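Local coordinates for dehydroquinate synthase (Thermus thermophilus, PDB 1UJN), which probably converts 3-deoxy-D-arabino-heptulosonate 7-phosphate to 3-dehydroquinate with release of phosphate, using NAD and one zinc or cobalt ion per subunit, at residues G100-A105 with V143-F148; L88-G93 with V111-F116. One frame throughout, in Å; residues are numbered along the deposited sequence.

Contact 1: G100-A105 with V143-F148; sequences GGFVAA and VGAFHF
F102 and A105, one turn apart on helix 94-106, meet G144, A145 and H147 of the short strand 144-146 and the residue after it; the axes of 100-105 and 144-146 pass 7.9 Å apart at 77°. Two CH-pi contacts carry the junction. In the first the backbone of G144 lies over a face of the F102 ring, with G144 CA 4.0 Å from the ring centroid, 29° off the normal. F102 CG stands anti to the backbone N (chi1 -176°); the ring beyond it reaches G144, with F102 CE1 3.4 Å from G144 O. In the second the roles are exchanged: A105 CA sits over one face of the H147 imidazole, 3.7 Å from its centroid and offset toward the rim. H147 CD2 lies near the helix backbone, 3.4 Å from A105 N, an amide already bonded to G101 O within the helix.

Apolar packing fills in around these two rings. V143 CG1 meets the ring tip of F102, 3.8 Å from CZ, the two side chains crossing obliquely. A145 CB approaches the F102 ring at its edge, in plane, and also lies 3.8 Å from A105 CB. The methyl of A105 thereby touches both A145 and H147, whose CB is 3.5 Å from A105 CB.

No hydrogen bond links the two segments. H147 NE2 is bonded instead to V111 O, which fixes the turn of the imidazole against the helix; T132 OG1 bonds A145 O, and the backbones of I134 and G130 bond V143 and H147. Y70 of the second subunit packs on F102 and V143, placing this end of the contact at the dimer interface. The helix is thus joined to the strand by carbon contacts and ring faces, while H147 NE2 and the A145 carbonyl are bonded outside the two segments.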
ATOM      1  N   GLY A 100       9.382  -0.892   8.578  1.00 19.06           N
ATOM      2  CA  GLY A 100       9.833   0.314   7.898  1.00 18.46           C
ATOM      3  C   GLY A 100       9.475   0.379   6.423  1.00 17.20           C
ATOM      4  O   GLY A 100       9.162   1.451   5.901  1.00 16.86           O
ATOM      5  N   GLY A 101       9.530  -0.762   5.742  1.00 17.14           N
ATOM      6  CA  GLY A 101       9.192  -0.786   4.332  1.00 17.34           C
ATOM      7  C   GLY A 101       7.712  -0.515   4.126  1.00 18.28           C
ATOM      8  O   GLY A 101       7.321   0.124   3.153  1.00 16.02           O
ATOM      9  N   PHE A 102       6.887  -0.999   5.052  1.00 18.14           N
ATOM     10  CA  PHE A 102       5.441  -0.801   4.969  1.00 16.54           C
ATOM     11  C   PHE A 102       5.083   0.650   5.287  1.00 18.43           C
ATOM     12  O   PHE A 102       4.176   1.227   4.673  1.00 16.41           O
ATOM     13  CB  PHE A 102       4.728  -1.764   5.924  1.00 16.23           C
ATOM     14  CG  PHE A 102       3.227  -1.694   5.845  1.00 15.93           C
ATOM     15  CD1 PHE A 102       2.578  -1.746   4.613  1.00 16.24           C
ATOM     16  CD2 PHE A 102       2.463  -1.581   7.004  1.00 15.92           C
ATOM     17  CE1 PHE A 102       1.188  -1.686   4.533  1.00 19.05           C
ATOM     18  CE2 PHE A 102       1.067  -1.519   6.941  1.00 17.40           C
ATOM     19  CZ  PHE A 102       0.427  -1.572   5.702  1.00 19.97           C
ATOM     20  N   VAL A 103       5.796   1.238   6.244  1.00 16.98           N
ATOM     21  CA  VAL A 103       5.582   2.638   6.589  1.00 16.83           C
ATOM     22  C   VAL A 103       5.925   3.469   5.346  1.00 17.94           C
ATOM     23  O   VAL A 103       5.176   4.358   4.965  1.00 17.55           O
ATOM     24  CB  VAL A 103       6.484   3.061   7.769  1.00 16.86           C
ATOM     25  CG1 VAL A 103       6.516   4.586   7.899  1.00 18.47           C
ATOM     26  CG2 VAL A 103       5.944   2.444   9.066  1.00 17.22           C
ATOM     27  N   ALA A 104       7.051   3.164   4.706  1.00 17.92           N
ATOM     28  CA  ALA A 104       7.458   3.887   3.495  1.00 16.46           C
ATOM     29  C   ALA A 104       6.449   3.699   2.367  1.00 16.71           C
ATOM     30  O   ALA A 104       6.170   4.632   1.610  1.00 17.28           O
ATOM     31  CB  ALA A 104       8.831   3.412   3.031  1.00 19.76           C
ATOM     32  N   ALA A 105       5.914   2.488   2.244  1.00 14.80           N
ATOM     33  CA  ALA A 105       4.949   2.193   1.195  1.00 16.28           C
ATOM     34  C   ALA A 105       3.642   2.953   1.339  1.00 17.71           C
ATOM     35  O   ALA A 105       2.959   3.190   0.344  1.00 17.33           O
ATOM     36  CB  ALA A 105       4.655   0.692   1.156  1.00 15.83           C
ATOM     37  N   VAL A 143      -1.076  -7.998   6.841  1.00 19.26           N
ATOM     38  CA  VAL A 143      -1.243  -6.643   6.320  1.00 20.48           C
ATOM     39  C   VAL A 143       0.109  -6.185   5.807  1.00 20.75           C
ATOM     40  O   VAL A 143       1.125  -6.351   6.479  1.00 20.03           O
ATOM     41  CB  VAL A 143      -1.718  -5.666   7.417  1.00 20.11           C
ATOM     42  CG1 VAL A 143      -1.990  -4.284   6.810  1.00 21.96           C
ATOM     43  CG2 VAL A 143      -2.983  -6.214   8.083  1.00 21.33           C
ATOM     44  N   GLY A 144       0.139  -5.620   4.609  1.00 19.82           N
ATOM     45  CA  GLY A 144       1.421  -5.188   4.098  1.00 17.45           C
ATOM     46  C   GLY A 144       1.342  -4.558   2.735  1.00 18.40           C
ATOM     47  O   GLY A 144       0.291  -4.072   2.318  1.00 16.86           O
ATOM     48  N   ALA A 145       2.472  -4.587   2.039  1.00 15.57           N
ATOM     49  CA  ALA A 145       2.561  -4.000   0.719  1.00 16.64           C
ATOM     50  C   ALA A 145       3.827  -4.453   0.030  1.00 17.11           C
ATOM     51  O   ALA A 145       4.839  -4.717   0.681  1.00 17.26           O
ATOM     52  CB  ALA A 145       2.573  -2.475   0.839  1.00 16.36           C
ATOM     53  N   PHE A 146       3.767  -4.567  -1.290  1.00 18.15           N
ATOM     54  CA  PHE A 146       4.962  -4.898  -2.046  1.00 18.46           C
ATOM     55  C   PHE A 146       5.548  -3.530  -2.369  1.00 19.32           C
ATOM     56  O   PHE A 146       4.961  -2.749  -3.128  1.00 19.71           O
ATOM     57  CB  PHE A 146       4.613  -5.668  -3.320  1.00 21.50           C
ATOM     58  CG  PHE A 146       4.295  -7.114  -3.072  1.00 22.40           C
ATOM     59  CD1 PHE A 146       2.980  -7.562  -3.066  1.00 23.20           C
ATOM     60  CD2 PHE A 146       5.317  -8.024  -2.804  1.00 23.84           C
ATOM     61  CE1 PHE A 146       2.685  -8.900  -2.795  1.00 24.16           C
ATOM     62  CE2 PHE A 146       5.033  -9.362  -2.529  1.00 25.05           C
ATOM     63  CZ  PHE A 146       3.713  -9.797  -2.527  1.00 25.46           C
ATOM     64  N   HIS A 147       6.684  -3.225  -1.751  1.00 16.66           N
ATOM     65  CA  HIS A 147       7.342  -1.942  -1.936  1.00 18.41           C
ATOM     66  C   HIS A 147       8.838  -2.222  -1.912  1.00 18.43           C
ATOM     67  O   HIS A 147       9.374  -2.705  -0.914  1.00 18.21           O
ATOM     68  CB  HIS A 147       6.944  -0.994  -0.804  1.00 18.31           C
ATOM     69  CG  HIS A 147       7.349   0.427  -1.035  1.00 18.13           C
ATOM     70  ND1 HIS A 147       7.088   1.091  -2.212  1.00 19.30           N
ATOM     71  CD2 HIS A 147       7.993   1.312  -0.239  1.00 18.82           C
ATOM     72  CE1 HIS A 147       7.553   2.326  -2.133  1.00 22.75           C
ATOM     73  NE2 HIS A 147       8.107   2.485  -0.946  1.00 20.95           N
ATOM     74  N   PHE A 148       9.497  -1.939  -3.030  1.00 19.55           N
ATOM     75  CA  PHE A 148      10.921  -2.213  -3.160  1.00 18.80           C
ATOM     76  C   PHE A 148      11.811  -1.084  -2.710  1.00 17.40           C
ATOM     77  O   PHE A 148      11.508   0.086  -2.930  1.00 19.58           O
ATOM     78  CB  PHE A 148      11.260  -2.556  -4.611  1.00 17.74           C
ATOM     79  CG  PHE A 148      10.478  -3.706  -5.151  1.00 19.79           C
ATOM     80  CD1 PHE A 148       9.212  -3.512  -5.676  1.00 21.64           C
ATOM     81  CD2 PHE A 148      10.983  -4.998  -5.077  1.00 19.82           C
ATOM     82  CE1 PHE A 148       8.452  -4.589  -6.123  1.00 23.31           C
ATOM     83  CE2 PHE A 148      10.228  -6.087  -5.520  1.00 22.48           C
ATOM     84  CZ  PHE A 148       8.961  -5.877  -6.043  1.00 22.18           C
TER

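Contact 2: L88-G93 with V111-F116; sequences LLVVGG and VAYLAF
A right-handed beta-alpha-beta crossover of the N-terminal, Rossmann-like domain brings L88-G92 and A112-F116 side by side as parallel neighbours in the central sheet, with helix 94-106 as the connection. Residues L88, L89, V90 and V91 pair with Y113, L114, A115 and F116. The ladder alternates: L88 N gives a bond of 2.9 Å to A112 O, L88 O accepts from L114 N, V90 N gives to L114 O at 174° about that oxygen, and V90 O accepts from F116 N at 2.8 Å. G92 N closes it to F116 O at a longer 3.3 Å.

On the face bearing L89, V91, L114 and F116, the phenyl ring does most of the packing, facing helix 40-50, where F116 touches V46. F116 CG is anti to the carbonyl carbon (chi1 -64°), and the ring runs side by side with L89, whose CD2 lies 3.9 Å from F116 CE1. V91 CG2 lies 3.9 Å from F116 CB, and V90 O lies at the ring edge, in its plane. An alanine in place of F116 would probably open a gap beside L89 CD2 and leave V46 without the ring it packs on.

The other face carries L88, V90 and Y113 against A104 and L96 of helix 94-106. Y113 CG lies between the backbone N and the carbonyl carbon (chi1 76°), and the ring leads away from L88-G93 toward H147, whose O bonds its hydroxyl. At the base of the side chain, Y113 CB is 3.1 Å from L88 O and 4.1 Å from L88 CB, and V90 CG2 is 4.3 Å from Y113 CD2.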
ATOM      1  N   LEU A  88      13.145   7.299   3.622  1.00 16.91           N
ATOM      2  CA  LEU A  88      13.188   6.663   4.936  1.00 17.14           C
ATOM      3  C   LEU A  88      14.324   5.648   4.927  1.00 17.38           C
ATOM      4  O   LEU A  88      14.353   4.761   4.076  1.00 17.94           O
ATOM      5  CB  LEU A  88      11.873   5.929   5.226  1.00 17.13           C
ATOM      6  CG  LEU A  88      11.797   5.208   6.580  1.00 16.66           C
ATOM      7  CD1 LEU A  88      11.812   6.240   7.708  1.00 19.91           C
ATOM      8  CD2 LEU A  88      10.529   4.380   6.662  1.00 20.32           C
ATOM      9  N   LEU A  89      15.268   5.789   5.851  1.00 18.19           N
ATOM     10  CA  LEU A  89      16.378   4.848   5.940  1.00 16.72           C
ATOM     11  C   LEU A  89      16.024   3.855   7.044  1.00 16.13           C
ATOM     12  O   LEU A  89      15.570   4.245   8.121  1.00 16.58           O
ATOM     13  CB  LEU A  89      17.690   5.579   6.264  1.00 16.91           C
ATOM     14  CG  LEU A  89      18.260   6.449   5.137  1.00 19.87           C
ATOM     15  CD1 LEU A  89      17.425   7.712   4.957  1.00 21.18           C
ATOM     16  CD2 LEU A  89      19.700   6.823   5.480  1.00 22.49           C
ATOM     17  N   VAL A  90      16.205   2.568   6.772  1.00 16.32           N
ATOM     18  CA  VAL A  90      15.855   1.557   7.760  1.00 18.27           C
ATOM     19  C   VAL A  90      17.047   0.685   8.106  1.00 18.48           C
ATOM     20  O   VAL A  90      17.592  -0.018   7.247  1.00 18.42           O
ATOM     21  CB  VAL A  90      14.689   0.674   7.252  1.00 20.05           C
ATOM     22  CG1 VAL A  90      14.186  -0.214   8.375  1.00 21.84           C
ATOM     23  CG2 VAL A  90      13.556   1.561   6.729  1.00 23.15           C
ATOM     24  N   VAL A  91      17.441   0.728   9.374  1.00 17.46           N
ATOM     25  CA  VAL A  91      18.600  -0.019   9.847  1.00 17.06           C
ATOM     26  C   VAL A  91      18.184  -1.062  10.880  1.00 17.19           C
ATOM     27  O   VAL A  91      17.743  -0.720  11.977  1.00 16.77           O
ATOM     28  CB  VAL A  91      19.634   0.935  10.481  1.00 19.09           C
ATOM     29  CG1 VAL A  91      20.916   0.172  10.818  1.00 20.86           C
ATOM     30  CG2 VAL A  91      19.923   2.108   9.531  1.00 18.42           C
ATOM     31  N   GLY A  92      18.327  -2.335  10.519  1.00 17.01           N
ATOM     32  CA  GLY A  92      17.954  -3.401  11.431  1.00 16.69           C
ATOM     33  C   GLY A  92      17.763  -4.713  10.699  1.00 18.49           C
ATOM     34  O   GLY A  92      18.187  -4.863   9.550  1.00 19.55           O
ATOM     35  N   GLY A  93      17.114  -5.661  11.367  1.00 17.04           N
ATOM     36  CA  GLY A  93      16.876  -6.963  10.769  1.00 18.30           C
ATOM     37  C   GLY A  93      15.557  -7.020  10.025  1.00 20.31           C
ATOM     38  O   GLY A  93      14.949  -5.982   9.757  1.00 18.47           O
ATOM     39  N   VAL A 111       6.779   6.629  -0.204  1.00 17.43           N
ATOM     40  CA  VAL A 111       8.028   7.371  -0.296  1.00 17.88           C
ATOM     41  C   VAL A 111       9.154   6.353  -0.448  1.00 17.38           C
ATOM     42  O   VAL A 111       8.994   5.170  -0.137  1.00 17.37           O
ATOM     43  CB  VAL A 111       8.300   8.235   0.957  1.00 18.25           C
ATOM     44  CG1 VAL A 111       7.198   9.292   1.110  1.00 16.56           C
ATOM     45  CG2 VAL A 111       8.387   7.349   2.207  1.00 17.01           C
ATOM     46  N   ALA A 112      10.295   6.814  -0.933  1.00 18.32           N
ATOM     47  CA  ALA A 112      11.438   5.928  -1.125  1.00 16.93           C
ATOM     48  C   ALA A 112      12.042   5.494   0.204  1.00 18.24           C
ATOM     49  O   ALA A 112      11.928   6.195   1.212  1.00 16.75           O
ATOM     50  CB  ALA A 112      12.499   6.640  -1.958  1.00 19.22           C
ATOM     51  N   TYR A 113      12.650   4.315   0.221  1.00 19.09           N
ATOM     52  CA  TYR A 113      13.331   3.877   1.428  1.00 17.60           C
ATOM     53  C   TYR A 113      14.601   3.128   1.065  1.00 17.46           C
ATOM     54  O   TYR A 113      14.704   2.538  -0.017  1.00 16.72           O
ATOM     55  CB  TYR A 113      12.430   3.032   2.342  1.00 17.26           C
ATOM     56  CG  TYR A 113      12.168   1.606   1.925  1.00 18.48           C
ATOM     57  CD1 TYR A 113      11.228   1.304   0.950  1.00 18.97           C
ATOM     58  CD2 TYR A 113      12.817   0.554   2.564  1.00 19.16           C
ATOM     59  CE1 TYR A 113      10.927  -0.021   0.630  1.00 21.15           C
ATOM     60  CE2 TYR A 113      12.527  -0.773   2.248  1.00 19.80           C
ATOM     61  CZ  TYR A 113      11.580  -1.050   1.290  1.00 19.80           C
ATOM     62  OH  TYR A 113      11.257  -2.362   1.014  1.00 22.18           O
ATOM     63  N   LEU A 114      15.585   3.226   1.951  1.00 15.21           N
ATOM     64  CA  LEU A 114      16.867   2.558   1.780  1.00 16.80           C
ATOM     65  C   LEU A 114      16.981   1.561   2.916  1.00 16.93           C
ATOM     66  O   LEU A 114      16.666   1.879   4.063  1.00 17.16           O
ATOM     67  CB  LEU A 114      18.015   3.563   1.871  1.00 16.77           C
ATOM     68  CG  LEU A 114      18.107   4.599   0.749  1.00 17.87           C
ATOM     69  CD1 LEU A 114      19.220   5.593   1.067  1.00 20.53           C
ATOM     70  CD2 LEU A 114      18.370   3.895  -0.571  1.00 19.18           C
ATOM     71  N   ALA A 115      17.427   0.355   2.595  1.00 17.65           N
ATOM     72  CA  ALA A 115      17.562  -0.682   3.604  1.00 17.79           C
ATOM     73  C   ALA A 115      19.018  -0.937   3.979  1.00 17.96           C
ATOM     74  O   ALA A 115      19.886  -1.020   3.112  1.00 18.54           O
ATOM     75  CB  ALA A 115      16.933  -1.968   3.103  1.00 17.43           C
ATOM     76  N   PHE A 116      19.270  -1.052   5.279  1.00 17.12           N
ATOM     77  CA  PHE A 116      20.608  -1.345   5.791  1.00 17.59           C
ATOM     78  C   PHE A 116      20.430  -2.553   6.704  1.00 17.39           C
ATOM     79  O   PHE A 116      20.329  -2.421   7.926  1.00 16.33           O
ATOM     80  CB  PHE A 116      21.156  -0.161   6.578  1.00 17.69           C
ATOM     81  CG  PHE A 116      21.363   1.066   5.742  1.00 18.23           C
ATOM     82  CD1 PHE A 116      20.304   1.925   5.471  1.00 17.74           C
ATOM     83  CD2 PHE A 116      22.611   1.348   5.196  1.00 20.38           C
ATOM     84  CE1 PHE A 116      20.488   3.055   4.665  1.00 17.09           C
ATOM     85  CE2 PHE A 116      22.803   2.473   4.390  1.00 19.87           C
ATOM     86  CZ  PHE A 116      21.739   3.325   4.126  1.00 19.66           C
TER

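In the fold
Contacts 1 and 2, whose centres are 11 Å apart, share helix 94-106: it connects the paired strands of contact 2 and offers residues 100-105 to the strand of contact 1. Besides the H147 NE2 bond to V111 O, A104 O meets V111 N at 2.8 Å, and H147 O lies 2.7 Å from Y113 OH, while L88 CD2 packs 3.3 Å from G100 O. The rings of H147 and Y113 also meet, with planes about 30° apart. Contact 2 adjoins the predicted NAD site, G92 being about 3 Å from the side chain of T118; contact 1 lies a little farther, G144 about 8 Å from that of K131. The predicted metal ligands E173, H231 and H247 belong to later parts of the chain.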